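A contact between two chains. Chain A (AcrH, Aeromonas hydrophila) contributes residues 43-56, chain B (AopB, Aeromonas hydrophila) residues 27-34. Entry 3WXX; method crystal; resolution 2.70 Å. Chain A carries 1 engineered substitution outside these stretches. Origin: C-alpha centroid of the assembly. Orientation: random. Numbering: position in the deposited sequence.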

# COMPACT_ATOMS: atom_id res chain seq x y z
N ASP A 43 9.83 14.83 -1.72
CA ASP A 43 8.50 15.08 -2.22
C ASP A 43 8.34 14.55 -3.66
O ASP A 43 7.34 13.92 -3.99
CB ASP A 43 8.22 16.57 -2.18
CG ASP A 43 6.79 16.87 -2.17
OD1 ASP A 43 6.19 16.78 -1.07
OD2 ASP A 43 6.27 17.14 -3.28
N GLU A 44 9.36 14.77 -4.48
CA GLU A 44 9.36 14.30 -5.84
C GLU A 44 9.50 12.78 -5.88
O GLU A 44 8.86 12.11 -6.69
CB GLU A 44 10.49 15.00 -6.61
CG GLU A 44 10.65 14.62 -8.10
CD GLU A 44 9.49 15.04 -8.98
OE1 GLU A 44 8.61 15.85 -8.54
OE2 GLU A 44 9.45 14.54 -10.13
N ALA A 45 10.36 12.24 -5.01
CA ALA A 45 10.51 10.78 -4.89
C ALA A 45 9.18 10.15 -4.46
O ALA A 45 8.76 9.13 -5.04
CB ALA A 45 11.61 10.42 -3.92
N HIS A 46 8.50 10.76 -3.49
CA HIS A 46 7.18 10.30 -3.10
C HIS A 46 6.25 10.15 -4.30
O HIS A 46 5.61 9.13 -4.45
CB HIS A 46 6.57 11.20 -2.05
CG HIS A 46 5.28 10.68 -1.51
ND1 HIS A 46 4.07 11.26 -1.82
CD2 HIS A 46 5.00 9.63 -0.72
CE1 HIS A 46 3.10 10.58 -1.24
NE2 HIS A 46 3.64 9.60 -0.54
N LYS A 47 6.18 11.16 -5.16
CA LYS A 47 5.30 11.10 -6.33
C LYS A 47 5.66 9.96 -7.26
O LYS A 47 4.76 9.33 -7.85
CB LYS A 47 5.34 12.42 -7.12
CG LYS A 47 4.57 13.56 -6.46
CD LYS A 47 4.98 14.93 -6.99
CE LYS A 47 4.76 16.03 -5.96
NZ LYS A 47 5.77 17.12 -6.11
N ILE A 48 6.95 9.69 -7.40
CA ILE A 48 7.41 8.58 -8.24
C ILE A 48 6.98 7.25 -7.65
O ILE A 48 6.32 6.44 -8.31
CB ILE A 48 8.93 8.64 -8.48
CG1 ILE A 48 9.27 9.84 -9.35
CG2 ILE A 48 9.45 7.39 -9.18
CD1 ILE A 48 10.70 10.27 -9.24
N PHE A 49 7.27 7.05 -6.38
CA PHE A 49 6.82 5.83 -5.73
C PHE A 49 5.29 5.64 -5.73
O PHE A 49 4.80 4.51 -5.84
CB PHE A 49 7.43 5.69 -4.35
CG PHE A 49 8.87 5.27 -4.42
CD1 PHE A 49 9.19 3.97 -4.78
CD2 PHE A 49 9.87 6.15 -4.18
CE1 PHE A 49 10.50 3.57 -4.89
CE2 PHE A 49 11.19 5.76 -4.28
CZ PHE A 49 11.50 4.47 -4.65
N GLN A 50 4.53 6.73 -5.67
CA GLN A 50 3.09 6.60 -5.80
C GLN A 50 2.71 5.98 -7.13
O GLN A 50 1.73 5.24 -7.21
CB GLN A 50 2.39 7.93 -5.67
CG GLN A 50 2.41 8.54 -4.28
CD GLN A 50 1.73 9.89 -4.26
OE1 GLN A 50 2.28 10.87 -4.72
NE2 GLN A 50 0.48 9.92 -3.81
N ALA A 51 3.42 6.33 -8.19
CA ALA A 51 3.09 5.83 -9.52
C ALA A 51 3.46 4.39 -9.59
O ALA A 51 2.69 3.57 -10.07
CB ALA A 51 3.83 6.60 -10.59
N LEU A 52 4.64 4.08 -9.11
CA LEU A 52 5.10 2.68 -9.11
C LEU A 52 4.12 1.75 -8.34
O LEU A 52 3.76 0.68 -8.84
CB LEU A 52 6.49 2.59 -8.49
CG LEU A 52 7.61 3.27 -9.26
CD1 LEU A 52 8.87 3.40 -8.45
CD2 LEU A 52 7.87 2.48 -10.50
N CYS A 53 3.71 2.16 -7.15
CA CYS A 53 2.82 1.38 -6.34
C CYS A 53 1.52 1.12 -7.04
O CYS A 53 0.90 0.09 -6.87
CB CYS A 53 2.57 2.05 -5.01
SG CYS A 53 3.97 1.98 -3.91
N VAL A 54 1.08 2.07 -7.83
CA VAL A 54 -0.15 1.90 -8.62
C VAL A 54 0.10 0.99 -9.84
O VAL A 54 -0.75 0.21 -10.20
CB VAL A 54 -0.71 3.28 -9.03
CG1 VAL A 54 -1.70 3.14 -10.16
CG2 VAL A 54 -1.35 3.97 -7.84
N LEU A 55 1.27 1.11 -10.46
CA LEU A 55 1.63 0.30 -11.63
C LEU A 55 1.82 -1.16 -11.30
O LEU A 55 1.41 -2.02 -12.07
CB LEU A 55 2.89 0.85 -12.31
CG LEU A 55 2.63 2.16 -13.06
CD1 LEU A 55 3.90 2.92 -13.35
CD2 LEU A 55 1.86 1.89 -14.34
N ASP A 56 2.42 -1.45 -10.15
CA ASP A 56 2.51 -2.82 -9.68
C ASP A 56 2.25 -2.82 -8.16
O ASP A 56 3.12 -2.48 -7.38
CB ASP A 56 3.87 -3.42 -10.02
CG ASP A 56 4.01 -4.91 -9.61
OD1 ASP A 56 3.29 -5.42 -8.73
OD2 ASP A 56 4.93 -5.56 -10.14
N GLN B 27 5.47 10.08 -19.38
CA GLN B 27 4.37 9.38 -20.03
C GLN B 27 3.81 8.34 -19.04
O GLN B 27 2.61 8.35 -18.70
N LEU B 28 4.72 7.49 -18.55
CA LEU B 28 4.40 6.40 -17.62
C LEU B 28 3.82 6.86 -16.29
O LEU B 28 2.92 6.22 -15.75
CB LEU B 28 5.65 5.58 -17.34
CG LEU B 28 5.46 4.30 -16.54
CD1 LEU B 28 4.44 3.37 -17.20
CD2 LEU B 28 6.80 3.59 -16.40
N ARG B 29 4.31 7.97 -15.77
CA ARG B 29 3.72 8.58 -14.59
C ARG B 29 2.33 9.11 -14.88
O ARG B 29 1.47 9.04 -14.00
CB ARG B 29 4.59 9.71 -14.05
CG ARG B 29 5.86 9.18 -13.40
CD ARG B 29 6.90 10.26 -13.16
NE ARG B 29 6.54 11.12 -12.03
CZ ARG B 29 7.40 11.94 -11.43
NH1 ARG B 29 8.66 12.04 -11.84
NH2 ARG B 29 6.99 12.68 -10.39
N LYS B 30 2.10 9.65 -16.08
CA LYS B 30 0.77 10.18 -16.43
C LYS B 30 -0.21 9.01 -16.60
O LYS B 30 -1.37 9.10 -16.18
CB LYS B 30 0.79 11.11 -17.67
N THR B 31 0.27 7.93 -17.23
CA THR B 31 -0.49 6.70 -17.37
C THR B 31 -1.02 6.27 -16.01
O THR B 31 -2.21 6.01 -15.82
CB THR B 31 0.39 5.56 -17.92
OG1 THR B 31 0.90 5.90 -19.22
CG2 THR B 31 -0.38 4.22 -18.01
N ALA B 32 -0.11 6.22 -15.04
CA ALA B 32 -0.39 5.65 -13.73
C ALA B 32 -1.32 6.51 -12.89
O ALA B 32 -2.15 5.99 -12.14
CB ALA B 32 0.93 5.38 -12.99
N GLN B 33 -1.20 7.83 -13.01
CA GLN B 33 -2.07 8.73 -12.24
C GLN B 33 -3.39 9.05 -12.99
O GLN B 33 -4.26 9.73 -12.46
CB GLN B 33 -1.33 10.04 -11.83
CG GLN B 33 -0.13 9.89 -10.85
CD GLN B 33 -0.32 8.93 -9.64
OE1 GLN B 33 -0.71 9.33 -8.53
NE2 GLN B 33 -0.02 7.65 -9.87
N LEU B 34 -3.52 8.52 -14.20
CA LEU B 34 -4.67 8.77 -15.07
C LEU B 34 -6.00 8.42 -14.43
O LEU B 34 -6.98 9.15 -14.58
CB LEU B 34 -4.50 7.96 -16.36
CG LEU B 34 -5.44 8.14 -17.56
CD1 LEU B 34 -5.46 9.59 -18.04
CD2 LEU B 34 -4.99 7.21 -18.69

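Where two helices pack across a chain boundary, small residues at the point of nearest approach let the backbones come together, and longer side chains then reach outward to fix the contact at its margin. The pairing of AcrH with AopB illustrates the principle in a compact form. Helix 43-55 of chain A and helix 27-34 of chain B cross at 63°, their axes approaching to 8.9 Å, and together the two stretches bury 470 Å² between them.

At the centre stand two alanines. Ala51(A) and Ala32(B) both direct their CA-to-CB bonds toward the opposing stretch, and their CA atoms, 5.5 Å apart, are the nearest such pair across the contact. The methyl groups meet with CB of Ala51(A) 4.0 Å from CB of Ala32(B), while the same CB of Ala32(B) lies 3.9 Å from the backbone O of Ala51(A). That carbonyl is already engaged within its own helix, accepting a hydrogen bond from the N of Leu55(A), so the methyl packs against backbone whose polar needs are met. With a single carbon on each side, the surfaces touch without any long side chain between them.

Larger aliphatic residues extend this centre toward the C-terminal end of the chain A helix. Leu55(A), in the m, t rotamer, starts sideways, but its end comes nearer to chain B: its CG is 3.6 Å from CB of Ala32(B), and its CD1 is 3.8 Å from CG of Leu28(B). Leu28(B), with chi1 t and chi2 p, likewise brings the end of its side chain closer, so the two leucines join in an apolar patch that is buried in the assembly. Val54(A) points toward the partner and sets its CG1 3.5 Å from the backbone O of Ala32(B), a short branched side chain suited to packing against a helix backbone.

Gln33(B) marks a transition. Its chi1 and chi2 are both m, and its amide comes up against the chain A helix, with NE2 of Gln33(B) 3.6 Å from CA of Ala51(A). This is packing by a polar side chain, and it covers part of the helix surface beside the alanine.

The polar edge belongs to Arg29(B), which has 108 Å² covered by chain A, the largest share of any residue here. Its side chain is a knob set among Glu44(A), Lys47(A), Ile48(A) and Ala51(A). The aliphatic portion passes the central alanine, CG of Arg29(B) lying 4.3 Å from CB of Ala51(A), and the guanidinium then lies with one face against CG1 of Ile48(A), which is 3.4 Å from NH1 of Arg29(B). The edge of the group is left for charge: NH1 and NH2 of Arg29(B) each donate a hydrogen bond to OE2 of Glu44(A), both at 3.1 Å, forming a forked salt bridge. Arginine suits this place because it combines a long apolar stem with a flat cation, whose face can pack against carbon while its edge binds a carboxylate.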